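Local structure of phosphate-binding protein PstS 2 (Streptococcus pneumoniae, 4H1X) at residues L117-Q131 / E145-L158. The protein probably serves as the solute-binding component of the PstSACB ABC transporter, taking part in phosphate import. Residues are numbered along the deposited sequence; the frame is centred on the assembly and turned at random. Where two conformers were deposited one is given.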
loop_
_atom_site.group_PDB
_atom_site.type_symbol
_atom_site.label_atom_id
_atom_site.label_comp_id
_atom_site.label_asym_id
_atom_site.label_seq_id
_atom_site.Cartn_x
_atom_site.Cartn_y
_atom_site.Cartn_z
ATOM N N LEU A 117 11.886 -2.219 -24.163
ATOM C CA LEU A 117 10.441 -2.262 -23.943
ATOM C C LEU A 117 10.120 -1.925 -22.456
ATOM O O LEU A 117 9.224 -1.104 -22.206
ATOM C CB LEU A 117 9.869 -3.633 -24.358
ATOM C CG LEU A 117 8.377 -3.884 -24.032
ATOM C CD1 LEU A 117 7.478 -2.881 -24.758
ATOM C CD2 LEU A 117 7.992 -5.309 -24.379
ATOM N N GLY A 118 10.833 -2.551 -21.508
ATOM C CA GLY A 118 10.678 -2.286 -20.072
ATOM C C GLY A 118 10.889 -0.813 -19.778
ATOM O O GLY A 118 10.117 -0.205 -19.028
ATOM N N GLN A 119 11.925 -0.222 -20.382
ATOM C CA GLN A 119 12.223 1.221 -20.242
ATOM C C GLN A 119 11.084 2.087 -20.822
ATOM O O GLN A 119 10.728 3.109 -20.229
ATOM C CB GLN A 119 13.547 1.564 -20.947
ATOM C CG GLN A 119 14.769 0.966 -20.220
ATOM C CD GLN A 119 16.053 1.249 -20.950
ATOM O OE1 GLN A 119 16.788 0.331 -21.375
ATOM N NE2 GLN A 119 16.321 2.511 -21.171
ATOM N N ASP A 120 10.474 1.652 -21.946
ATOM C CA ASP A 120 9.351 2.401 -22.532
ATOM C C ASP A 120 8.135 2.344 -21.580
ATOM O O ASP A 120 7.431 3.342 -21.404
ATOM C CB ASP A 120 8.989 1.856 -23.914
ATOM C CG ASP A 120 7.962 2.724 -24.620
ATOM O OD1 ASP A 120 8.307 3.868 -24.988
ATOM O OD2 ASP A 120 6.784 2.323 -24.667
ATOM N N PHE A 121 7.907 1.176 -20.965
ATOM C CA PHE A 121 6.814 1.014 -19.996
ATOM C C PHE A 121 7.056 1.932 -18.764
ATOM O O PHE A 121 6.117 2.603 -18.318
ATOM C CB PHE A 121 6.661 -0.450 -19.580
ATOM C CG PHE A 121 5.509 -0.729 -18.635
ATOM C CD1 PHE A 121 4.246 -0.189 -18.868
ATOM C CD2 PHE A 121 5.688 -1.524 -17.514
ATOM C CE1 PHE A 121 3.170 -0.483 -18.009
ATOM C CE2 PHE A 121 4.612 -1.815 -16.660
ATOM C CZ PHE A 121 3.373 -1.265 -16.899
ATOM N N ILE A 122 8.314 2.011 -18.254
ATOM C CA ILE A 122 8.698 2.893 -17.132
ATOM C C ILE A 122 8.409 4.349 -17.522
ATOM O O ILE A 122 7.910 5.126 -16.712
ATOM C CB ILE A 122 10.203 2.692 -16.725
ATOM C CG1 ILE A 122 10.504 1.272 -16.188
ATOM C CG2 ILE A 122 10.726 3.786 -15.776
ATOM C CD1 ILE A 122 9.656 0.757 -15.095
ATOM N N SER A 123 8.748 4.723 -18.787
ATOM C CA SER A 123 8.516 6.090 -19.287
ATOM C C SER A 123 7.017 6.399 -19.233
ATOM O O SER A 123 6.615 7.487 -18.817
ATOM C CB SER A 123 9.072 6.262 -20.698
ATOM O OG SER A 123 10.482 6.086 -20.708
ATOM N N PHE A 124 6.188 5.421 -19.617
ATOM C CA PHE A 124 4.721 5.587 -19.563
ATOM C C PHE A 124 4.278 5.798 -18.112
ATOM O O PHE A 124 3.486 6.679 -17.837
ATOM C CB PHE A 124 4.021 4.345 -20.142
ATOM C CG PHE A 124 2.513 4.463 -20.007
ATOM C CD1 PHE A 124 1.780 5.269 -20.881
ATOM C CD2 PHE A 124 1.845 3.872 -18.934
ATOM C CE1 PHE A 124 0.403 5.409 -20.741
ATOM C CE2 PHE A 124 0.466 4.060 -18.764
ATOM C CZ PHE A 124 -0.244 4.825 -19.671
ATOM N N ILE A 125 4.783 4.981 -17.189
ATOM C CA ILE A 125 4.433 5.105 -15.769
ATOM C C ILE A 125 4.824 6.504 -15.234
ATOM O O ILE A 125 4.074 7.095 -14.440
ATOM C CB ILE A 125 5.106 3.993 -14.951
ATOM C CG1 ILE A 125 4.511 2.599 -15.299
ATOM C CG2 ILE A 125 4.965 4.285 -13.426
ATOM C CD1 ILE A 125 5.333 1.370 -14.675
ATOM N N HIS A 126 5.957 7.031 -15.693
ATOM C CA HIS A 126 6.463 8.352 -15.280
ATOM C C HIS A 126 5.703 9.507 -15.925
ATOM O O HIS A 126 5.740 10.616 -15.404
ATOM C CB HIS A 126 7.966 8.462 -15.608
ATOM C CG HIS A 126 8.815 7.694 -14.643
ATOM N ND1 HIS A 126 10.120 7.335 -14.944
ATOM C CD2 HIS A 126 8.501 7.214 -13.417
ATOM C CE1 HIS A 126 10.575 6.711 -13.868
ATOM N NE2 HIS A 126 9.632 6.607 -12.930
ATOM N N SER A 127 5.009 9.255 -17.028
ATOM C CA SER A 127 4.330 10.306 -17.801
ATOM C C SER A 127 3.128 10.919 -17.088
ATOM O O SER A 127 2.622 10.347 -16.117
ATOM C CB SER A 127 3.858 9.747 -19.136
ATOM O OG SER A 127 2.738 8.892 -18.984
ATOM N N LYS A 128 2.610 12.036 -17.650
ATOM C CA LYS A 128 1.395 12.693 -17.146
ATOM C C LYS A 128 0.233 11.676 -17.172
ATOM O O LYS A 128 -0.509 11.590 -16.199
ATOM C CB LYS A 128 1.081 13.947 -17.995
ATOM C CG LYS A 128 -0.010 14.839 -17.397
ATOM C CD LYS A 128 -0.123 16.154 -18.163
ATOM C CE LYS A 128 -0.872 17.214 -17.390
ATOM N NZ LYS A 128 -0.799 18.537 -18.072
ATOM N N GLN A 129 0.136 10.851 -18.238
ATOM C CA GLN A 129 -0.914 9.806 -18.371
ATOM C C GLN A 129 -0.769 8.715 -17.307
ATOM O O GLN A 129 -1.770 8.282 -16.737
ATOM C CB GLN A 129 -0.862 9.131 -19.749
ATOM C CG GLN A 129 -1.032 10.045 -20.943
ATOM C CD GLN A 129 -0.702 9.273 -22.196
ATOM O OE1 GLN A 129 0.194 9.632 -22.974
ATOM N NE2 GLN A 129 -1.399 8.165 -22.393
ATOM N N GLY A 130 0.467 8.264 -17.072
ATOM C CA GLY A 130 0.763 7.257 -16.058
ATOM C C GLY A 130 0.430 7.734 -14.660
ATOM O O GLY A 130 -0.206 7.010 -13.883
ATOM N N GLN A 131 0.812 8.985 -14.351
ATOM C CA GLN A 131 0.532 9.613 -13.056
ATOM C C GLN A 131 -0.972 9.748 -12.874
ATOM O O GLN A 131 -1.471 9.552 -11.757
ATOM C CB GLN A 131 1.201 10.989 -12.942
ATOM C CG GLN A 131 2.724 10.966 -12.852
ATOM C CD GLN A 131 3.302 12.348 -12.595
ATOM O OE1 GLN A 131 2.596 13.364 -12.507
ATOM N NE2 GLN A 131 4.609 12.422 -12.482
ATOM N N GLU A 145 7.446 16.304 -10.856
ATOM C CA GLU A 145 7.894 16.498 -12.241
ATOM C C GLU A 145 7.202 15.510 -13.175
ATOM O O GLU A 145 7.154 14.311 -12.886
ATOM C CB GLU A 145 9.418 16.357 -12.340
ATOM C CG GLU A 145 10.166 17.459 -11.603
ATOM C CD GLU A 145 11.680 17.381 -11.653
ATOM O OE1 GLU A 145 12.215 16.698 -12.552
ATOM O OE2 GLU A 145 12.334 18.033 -10.809
ATOM N N THR A 146 6.655 16.017 -14.286
ATOM C CA THR A 146 5.919 15.170 -15.221
ATOM C C THR A 146 6.463 15.293 -16.664
ATOM O O THR A 146 6.838 16.383 -17.108
ATOM C CB THR A 146 4.412 15.478 -15.107
ATOM O OG1 THR A 146 3.676 14.549 -15.892
ATOM C CG2 THR A 146 4.044 16.939 -15.460
ATOM N N THR A 147 6.506 14.158 -17.380
ATOM C CA THR A 147 6.974 14.073 -18.771
ATOM C C THR A 147 5.825 13.654 -19.697
ATOM O O THR A 147 4.776 13.198 -19.225
ATOM C CB THR A 147 8.181 13.115 -18.911
ATOM O OG1 THR A 147 7.769 11.752 -18.731
ATOM C CG2 THR A 147 9.344 13.477 -17.981
ATOM N N GLU A 148 6.009 13.858 -21.012
ATOM C CA GLU A 148 5.015 13.479 -21.997
ATOM C C GLU A 148 5.386 12.103 -22.540
ATOM O O GLU A 148 6.579 11.776 -22.630
ATOM C CB GLU A 148 4.924 14.542 -23.126
ATOM C CG GLU A 148 3.792 14.336 -24.135
ATOM C CD GLU A 148 2.376 14.183 -23.598
ATOM O OE1 GLU A 148 2.004 14.920 -22.654
ATOM O OE2 GLU A 148 1.627 13.341 -24.149
ATOM N N TYR A 149 4.369 11.285 -22.831
ATOM C CA TYR A 149 4.518 9.958 -23.442
ATOM C C TYR A 149 3.838 9.923 -24.818
ATOM O O TYR A 149 2.663 10.280 -24.928
ATOM C CB TYR A 149 3.910 8.837 -22.553
ATOM C CG TYR A 149 4.057 7.455 -23.164
ATOM C CD1 TYR A 149 5.229 6.720 -23.003
ATOM C CD2 TYR A 149 3.035 6.894 -23.927
ATOM C CE1 TYR A 149 5.390 5.468 -23.600
ATOM C CE2 TYR A 149 3.189 5.655 -24.545
ATOM C CZ TYR A 149 4.368 4.942 -24.377
ATOM O OH TYR A 149 4.514 3.722 -24.980
ATOM N N THR A 150 4.536 9.394 -25.831
ATOM C CA THR A 150 4.000 9.134 -27.176
ATOM C C THR A 150 4.296 7.660 -27.495
ATOM O O THR A 150 5.449 7.222 -27.373
ATOM C CB THR A 150 4.551 10.129 -28.228
ATOM O OG1 THR A 150 4.073 11.440 -27.907
ATOM C CG2 THR A 150 4.135 9.764 -29.667
ATOM N N SER A 151 3.264 6.892 -27.895
ATOM C CA SER A 151 3.467 5.462 -28.189
ATOM C C SER A 151 4.415 5.212 -29.372
ATOM O O SER A 151 4.374 5.936 -30.371
ATOM C CB SER A 151 2.141 4.760 -28.458
ATOM O OG SER A 151 2.364 3.379 -28.701
ATOM N N GLN A 152 5.261 4.176 -29.241
ATOM C CA GLN A 152 6.207 3.735 -30.285
ATOM C C GLN A 152 5.597 2.523 -30.997
ATOM O O GLN A 152 6.186 1.994 -31.950
ATOM C CB GLN A 152 7.604 3.385 -29.696
ATOM C CG GLN A 152 8.087 4.318 -28.570
ATOM C CD GLN A 152 9.575 4.267 -28.289
ATOM O OE1 GLN A 152 10.205 3.205 -28.253
ATOM N NE2 GLN A 152 10.163 5.427 -28.014
ATOM N N HIS A 153 4.391 2.093 -30.512
ATOM C CA HIS A 153 3.607 0.934 -30.956
ATOM C C HIS A 153 4.540 -0.266 -30.969
ATOM O O HIS A 153 4.780 -0.893 -32.010
ATOM C CB HIS A 153 2.920 1.195 -32.307
ATOM C CG HIS A 153 1.994 2.367 -32.258
ATOM N ND1 HIS A 153 0.707 2.249 -31.753
ATOM C CD2 HIS A 153 2.215 3.658 -32.602
ATOM C CE1 HIS A 153 0.181 3.462 -31.828
ATOM N NE2 HIS A 153 1.051 4.343 -32.338
ATOM N N LEU A 154 5.144 -0.522 -29.787
ATOM C CA LEU A 154 6.135 -1.576 -29.620
ATOM C C LEU A 154 5.511 -2.934 -29.582
ATOM O O LEU A 154 4.287 -3.083 -29.555
ATOM C CB LEU A 154 6.991 -1.372 -28.366
ATOM C CG LEU A 154 7.954 -0.179 -28.353
ATOM C CD1 LEU A 154 8.694 -0.109 -27.036
ATOM C CD2 LEU A 154 8.959 -0.240 -29.503
ATOM N N SER A 155 6.374 -3.938 -29.637
ATOM C CA SER A 155 5.959 -5.314 -29.588
ATOM C C SER A 155 6.898 -6.033 -28.675
ATOM O O SER A 155 8.076 -5.689 -28.592
ATOM C CB SER A 155 5.952 -5.936 -30.980
ATOM O OG SER A 155 5.296 -7.192 -30.940
ATOM N N GLY A 156 6.383 -7.044 -28.017
ATOM C CA GLY A 156 7.187 -7.837 -27.116
ATOM C C GLY A 156 6.419 -8.151 -25.860
ATOM O O GLY A 156 5.246 -7.798 -25.739
ATOM N N LYS A 157 7.097 -8.821 -24.933
ATOM C CA LYS A 157 6.498 -9.241 -23.671
ATOM C C LYS A 157 7.275 -8.672 -22.496
ATOM O O LYS A 157 8.506 -8.599 -22.530
ATOM C CB LYS A 157 6.437 -10.781 -23.580
ATOM C CG LYS A 157 5.747 -11.326 -22.314
ATOM C CD LYS A 157 6.141 -12.765 -21.998
ATOM C CE LYS A 157 6.542 -12.958 -20.548
ATOM N NZ LYS A 157 8.005 -12.746 -20.337
ATOM N N LEU A 158 6.539 -8.310 -21.438
ATOM C CA LEU A 158 7.097 -7.827 -20.198
ATOM C C LEU A 158 6.623 -8.700 -19.078
ATOM O O LEU A 158 5.443 -9.105 -19.054
ATOM C CB LEU A 158 6.690 -6.382 -19.899
ATOM C CG LEU A 158 7.487 -5.315 -20.600
ATOM C CD1 LEU A 158 6.885 -3.959 -20.319
ATOM C CD2 LEU A 158 8.950 -5.353 -20.162
HETATM O O HOH W 1 7.672 6.775 -26.339
HETATM O O HOH W 2 5.653 2.305 -27.314
#
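Leu117 to Gln131 and Glu145 to Leu158 run alongside each other in opposite directions, the segment 145-158 passing along helix 117-126 before leading into a strand whose 155-158 portion crosses that helix at 80° with axes 9.2 Å apart. Where the helix breaks at Ser127, Lys128 N donates to Thr147 O (2.9 Å). Ser127 OG caps the next helix by accepting from Gly130 N and also donates to Phe124 O, while its CB rests on Tyr149 CB. A turn further on, Gln131 NE2 reaches Glu145 O from above the carbonyl plane.

Tyr149 carries the middle. With CG anti to the backbone N (chi1 -180°), its ring lies lengthwise along the helix, from Ser127 back to Asp120, and Phe124 turns an edge to its face, the planes at 88° and CD1 of Phe124 3.7 Å from CD2 of Tyr149; Phe124 CB adds a CH-pi contact over the same ring. At the far end Tyr149 OH donates to the syn lone pair of Asp120 OD2 (2.7 Å). A water bridges this oxygen to Gln152 N, and Tyr177 OH is its third hydrogen-bond partner.

Beyond it the contact turns apolar: Leu154 CD1 touches Leu117 CD1 (3.8 Å) and Asp120 CB, while Leu158 sets CD2 on Gly118 CA (3.5 Å) and CD1 against Phe121 CB.

Tyr177, which belongs to helix 164-180, also meets Phe121 edge-to-face. Strand 155-162 pairs with strands 183-190 and 207-210, and Phe121 packs onto Ile186 and Ile207, seating the helix on the sheet of this alpha/beta lobe of the periplasmic-binding-protein fold.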